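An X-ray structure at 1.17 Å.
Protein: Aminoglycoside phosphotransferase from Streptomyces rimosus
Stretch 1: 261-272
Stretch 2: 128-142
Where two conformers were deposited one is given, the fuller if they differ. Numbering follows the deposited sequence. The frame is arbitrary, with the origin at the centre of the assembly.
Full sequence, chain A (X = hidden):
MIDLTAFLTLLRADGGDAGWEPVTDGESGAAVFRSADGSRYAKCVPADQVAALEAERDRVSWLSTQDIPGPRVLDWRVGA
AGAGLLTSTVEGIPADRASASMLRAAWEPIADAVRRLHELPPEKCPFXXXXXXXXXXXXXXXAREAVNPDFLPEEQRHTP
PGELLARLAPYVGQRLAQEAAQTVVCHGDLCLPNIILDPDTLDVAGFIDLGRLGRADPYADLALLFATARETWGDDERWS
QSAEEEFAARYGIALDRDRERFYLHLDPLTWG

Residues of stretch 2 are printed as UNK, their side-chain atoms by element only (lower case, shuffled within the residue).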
# COMPACT_ATOMS: atom_id res chain seq x y z
N ARG A 261 0.13 8.73 14.47
CA ARG A 261 1.05 9.73 13.92
C ARG A 261 2.45 9.17 13.69
O ARG A 261 3.14 9.57 12.76
CB ARG A 261 1.04 10.98 14.84
CG ARG A 261 -0.01 12.02 14.53
CD ARG A 261 0.18 13.26 15.43
NE ARG A 261 1.55 13.77 15.31
CZ ARG A 261 2.50 13.67 16.24
NH1 ARG A 261 2.25 13.08 17.40
NH2 ARG A 261 3.71 14.17 15.99
N PHE A 262 2.90 8.27 14.59
CA PHE A 262 4.19 7.65 14.43
C PHE A 262 4.22 6.96 13.05
O PHE A 262 5.20 7.10 12.31
CB PHE A 262 4.42 6.65 15.56
CG PHE A 262 5.68 5.86 15.47
CD1 PHE A 262 6.88 6.31 15.96
CD2 PHE A 262 5.68 4.64 14.80
CE1 PHE A 262 8.05 5.55 15.84
CE2 PHE A 262 6.84 3.90 14.67
CZ PHE A 262 8.01 4.35 15.21
N TYR A 263 3.21 6.14 12.75
CA TYR A 263 3.22 5.45 11.44
C TYR A 263 3.04 6.39 10.27
O TYR A 263 3.64 6.16 9.21
CB TYR A 263 2.18 4.30 11.45
CG TYR A 263 2.67 3.15 12.27
CD1 TYR A 263 3.66 2.30 11.77
CD2 TYR A 263 2.23 2.92 13.57
CE1 TYR A 263 4.19 1.28 12.55
CE2 TYR A 263 2.74 1.89 14.34
CZ TYR A 263 3.73 1.08 13.86
OH TYR A 263 4.29 0.08 14.57
N LEU A 264 2.22 7.42 10.42
CA LEU A 264 2.09 8.43 9.37
C LEU A 264 3.44 9.03 9.01
O LEU A 264 3.73 9.24 7.86
CB LEU A 264 1.12 9.52 9.80
CG LEU A 264 0.83 10.54 8.69
CD1 LEU A 264 0.14 9.89 7.46
CD2 LEU A 264 -0.00 11.65 9.27
N HIS A 265 4.20 9.33 10.07
CA HIS A 265 5.47 9.99 9.89
C HIS A 265 6.63 9.05 9.46
O HIS A 265 7.53 9.48 8.74
CB HIS A 265 5.85 10.72 11.16
CG HIS A 265 4.97 11.91 11.39
ND1 HIS A 265 5.09 12.69 12.52
CD2 HIS A 265 3.96 12.44 10.65
CE1 HIS A 265 4.18 13.66 12.45
NE2 HIS A 265 3.48 13.53 11.34
N LEU A 266 6.52 7.79 9.86
CA LEU A 266 7.54 6.82 9.45
C LEU A 266 7.40 6.51 7.96
O LEU A 266 8.40 6.37 7.23
CB LEU A 266 7.40 5.54 10.27
CG LEU A 266 8.36 4.42 9.89
CD1 LEU A 266 9.83 4.80 10.03
CD2 LEU A 266 8.02 3.18 10.72
N ASP A 267 6.17 6.31 7.49
CA ASP A 267 5.94 5.70 6.18
C ASP A 267 6.71 6.40 5.10
O ASP A 267 7.37 5.71 4.27
CB ASP A 267 4.43 5.62 5.90
CG ASP A 267 4.17 4.72 4.70
OD1 ASP A 267 4.08 3.45 4.98
OD2 ASP A 267 4.12 5.22 3.58
N PRO A 268 6.67 7.74 4.95
CA PRO A 268 7.35 8.33 3.82
C PRO A 268 8.84 8.14 3.79
O PRO A 268 9.48 8.23 2.74
CB PRO A 268 6.97 9.81 3.88
CG PRO A 268 6.49 10.02 5.21
CD PRO A 268 5.93 8.74 5.74
N LEU A 269 9.45 7.91 4.94
CA LEU A 269 10.87 7.69 5.08
C LEU A 269 11.32 6.32 4.55
O LEU A 269 12.49 6.07 4.45
CB LEU A 269 11.31 7.90 6.54
CG LEU A 269 10.94 9.22 7.13
CD1 LEU A 269 11.34 9.22 8.60
CD2 LEU A 269 11.55 10.38 6.41
N THR A 270 10.35 5.42 4.27
CA THR A 270 10.65 4.05 3.91
C THR A 270 10.64 3.80 2.41
O THR A 270 10.92 2.68 2.00
CB THR A 270 9.64 3.07 4.55
OG1 THR A 270 8.36 3.21 3.95
CG2 THR A 270 9.58 3.19 6.03
N TRP A 271 10.33 4.81 1.60
CA TRP A 271 10.19 4.63 0.11
C TRP A 271 11.39 5.20 -0.59
O TRP A 271 11.76 6.34 -0.32
CB TRP A 271 8.91 5.31 -0.38
CG TRP A 271 7.65 4.66 0.14
CD1 TRP A 271 6.95 5.04 1.24
CD2 TRP A 271 6.99 3.52 -0.39
NE1 TRP A 271 5.87 4.23 1.41
CE2 TRP A 271 5.87 3.27 0.43
CE3 TRP A 271 7.21 2.69 -1.47
CZ2 TRP A 271 4.98 2.24 0.18
CZ3 TRP A 271 6.33 1.65 -1.70
CH2 TRP A 271 5.24 1.44 -0.87
N GLY A 272 11.97 4.44 -1.47
CA GLY A 272 13.05 4.95 -2.29
C GLY A 272 14.33 4.13 -2.17
O GLY A 272 14.38 3.16 -1.38
OXT GLY A 272 15.29 4.46 -2.87
N UNK A 128 5.90 -10.55 6.80
CA UNK A 128 5.98 -9.52 7.82
C UNK A 128 6.31 -8.16 7.21
O UNK A 128 7.05 -8.07 6.24
o UNK A 128 8.33 -9.83 8.32
c UNK A 128 6.70 -11.16 9.57
c UNK A 128 7.01 -9.88 8.88
N UNK A 129 5.81 -7.11 7.85
CA UNK A 129 6.30 -5.73 7.59
C UNK A 129 6.36 -5.04 8.95
O UNK A 129 5.85 -3.95 9.17
c UNK A 129 5.45 -4.95 6.58
n UNK A 129 3.52 -0.48 6.32
c UNK A 129 4.14 -1.10 7.31
n UNK A 129 4.20 -2.42 7.45
c UNK A 129 3.51 -3.40 6.57
n UNK A 129 4.66 -0.36 8.28
c UNK A 129 4.00 -4.78 6.92
N UNK A 130 7.00 -5.72 9.91
CA UNK A 130 7.03 -5.29 11.27
C UNK A 130 7.99 -4.11 11.43
O UNK A 130 8.80 -3.80 10.54
o UNK A 130 5.66 -9.51 13.31
c UNK A 130 6.18 -7.43 12.35
c UNK A 130 6.55 -8.78 12.81
o UNK A 130 7.77 -9.20 12.65
c UNK A 130 7.34 -6.46 12.23
N UNK A 131 7.89 -3.47 12.60
CA UNK A 131 8.54 -2.19 12.74
C UNK A 131 10.05 -2.30 12.63
O UNK A 131 10.70 -1.39 12.14
c UNK A 131 8.09 0.24 15.68
c UNK A 131 8.69 -0.23 14.39
c UNK A 131 8.48 0.77 13.29
c UNK A 131 8.10 -1.58 14.08
N UNK A 132 10.64 -3.37 13.14
CA UNK A 132 12.10 -3.46 13.03
C UNK A 132 12.57 -3.45 11.60
O UNK A 132 13.58 -2.79 11.25
N UNK A 133 11.87 -4.16 10.71
CA UNK A 133 12.18 -4.12 9.28
C UNK A 133 11.94 -2.74 8.67
O UNK A 133 12.74 -2.25 7.88
c UNK A 133 11.47 -5.03 6.98
c UNK A 133 11.33 -5.13 8.52
o UNK A 133 10.15 -7.02 6.86
c UNK A 133 10.71 -6.09 6.24
o UNK A 133 10.82 -6.03 4.99
N UNK A 134 10.80 -2.16 9.00
CA UNK A 134 10.47 -0.89 8.38
C UNK A 134 11.38 0.22 8.85
O UNK A 134 11.74 1.10 8.07
c UNK A 134 9.01 -0.60 8.58
s UNK A 134 8.46 -2.34 6.35
c UNK A 134 8.11 -0.79 5.52
c UNK A 134 8.06 -1.63 7.92
N UNK A 135 11.73 0.21 10.15
CA UNK A 135 12.61 1.22 10.66
C UNK A 135 13.98 1.07 10.01
O UNK A 135 14.63 2.05 9.63
c UNK A 135 14.31 2.99 12.93
c UNK A 135 12.04 3.54 12.90
c UNK A 135 13.55 5.16 13.54
c UNK A 135 12.66 1.24 12.18
c UNK A 135 13.01 2.59 12.70
c UNK A 135 12.26 4.77 13.41
c UNK A 135 14.59 4.28 13.42
N UNK A 136 14.43 -0.19 9.85
CA UNK A 136 15.68 -0.42 9.13
C UNK A 136 15.63 0.05 7.67
O UNK A 136 16.61 0.65 7.19
c UNK A 136 16.05 -1.89 9.26
o UNK A 136 16.21 -2.21 10.65
N UNK A 137 14.50 -0.13 6.99
CA UNK A 137 14.36 0.41 5.68
C UNK A 137 14.47 1.93 5.66
O UNK A 137 15.15 2.52 4.80
c UNK A 137 12.99 0.01 5.17
c UNK A 137 11.56 -1.13 2.32
s UNK A 137 11.23 -1.75 3.95
c UNK A 137 12.83 -1.39 4.68
N UNK A 138 13.83 2.62 6.58
CA UNK A 138 13.94 4.09 6.66
C UNK A 138 15.38 4.52 6.92
O UNK A 138 15.80 5.49 6.34
c UNK A 138 13.04 4.58 7.77
N UNK A 139 16.08 3.84 7.82
CA UNK A 139 17.49 4.21 8.02
C UNK A 139 18.28 4.17 6.71
O UNK A 139 19.10 5.04 6.42
c UNK A 139 18.57 2.81 11.54
n UNK A 139 18.33 1.36 11.66
c UNK A 139 18.18 3.31 9.07
n UNK A 139 17.52 -0.50 12.81
c UNK A 139 17.73 0.79 12.74
n UNK A 139 17.37 1.54 13.80
c UNK A 139 17.66 3.47 10.47
N UNK A 140 18.01 3.17 5.90
CA UNK A 140 18.69 3.02 4.62
C UNK A 140 18.32 4.10 3.59
O UNK A 140 19.17 4.66 2.90
o UNK A 140 20.10 1.54 2.43
c UNK A 140 18.37 1.60 4.05
c UNK A 140 18.90 1.38 2.64
o UNK A 140 18.09 1.04 1.72
N UNK A 141 17.02 4.39 3.47
CA UNK A 141 16.59 5.44 2.56
C UNK A 141 17.23 6.79 2.97
O UNK A 141 17.69 7.55 2.13
c UNK A 141 14.57 6.67 1.63
c UNK A 141 15.06 5.56 2.52
c UNK A 141 14.41 4.24 2.08
N UNK A 142 17.20 7.06 4.27
CA UNK A 142 17.75 8.32 4.82
C UNK A 142 19.27 8.35 4.61
O UNK A 142 19.82 9.41 4.21
c UNK A 142 17.34 8.49 6.28
c UNK A 142 15.84 8.74 6.38
c UNK A 142 18.14 9.56 7.00
O HOH W 1 2.81 2.25 7.14
O HOH W 2 6.08 2.04 6.97

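Position 128 has one carbon carrying an oxygen and a carbon. It touches nothing on stretch 1. It is Thr128.

Position 129 has three carbons, a nitrogen, then a carbon carrying two more nitrogens. One end nitrogen lies 4.2 Å from Asp267 OD1, beyond a salt bridge. The guanidinium makes it Arg129. Water 1 accepts from NH1 of Arg129 (2.9 Å) and donates to OD1 of Asp267 (2.8 Å). Water 2 accepts weakly from NH2 and donates to the same OD1.

Position 130 has three carbons, the third carrying two oxygens. Its CA-to-CB bond points away from stretch 1. It is Glu130, at the N-cap position.

Position 131 has four carbons, forked at the second. One fork carbon lies 3.6 Å from Leu266 CD2 and 3.8 Å from Phe262 CE2, at the edge of that ring. The other is 4.0 Å from Tyr263 OH. It is Leu131.

Position 132 has no side-chain atoms. It is Gly132.

Position 133 has three carbons, the third carrying two oxygens, out of reach of stretch 1. It is Glu133.

Position 134 is an unbranched chain of two carbons, sulfur and carbon. Its backbone O is 3.6 Å from Thr270 CG2. It is Met134.

Position 135 has one carbon and a six-carbon ring. A ring carbon lies 3.8 Å from Leu266 CD1. It is Phe135.

Position 136 has one carbon and one oxygen, out of reach of stretch 1. It is Ser136.

Position 137 again has two carbons, sulfur and carbon. The end carbon is 3.9 Å from Thr270 O. It is Met137.

Position 138 has one carbon. This CB is 3.9 Å from both Leu266 CD1 and Leu269 CB. It is Ala138.

Position 139 has three carbons, a nitrogen, then a carbon carrying two more nitrogens. Its CA-to-CB bond points away from stretch 1. It is Arg139.

Position 140 has two carbons, the second carrying two oxygens. It makes no close contact with stretch 1. It is Asp140.

Position 141 has one carbon carrying two more. One fork carbon is 3.4 Å from Trp271 O, the other 3.6 Å from Gly272 O. It is Val141.

Position 142 has the same fork but stays beyond contact distance. It is Val142.

The contact is mostly apolar, with no direct hydrogen bond between the stretches. Leu266 packs among Leu131, Phe135 and Ala138. The small Ala138 accompanies a close backbone approach: its CA is 4.3 Å from Thr270 CA. Ala138 CA also makes a CA-H...O contact with Leu269 O at 3.3 Å. That oxygen is buried without a polar partner. Val141 packs against the C-terminal end, while water links Arg129 to Asp267.

Stretch 2, residues 128-142: TRELGEMFSMARDVV
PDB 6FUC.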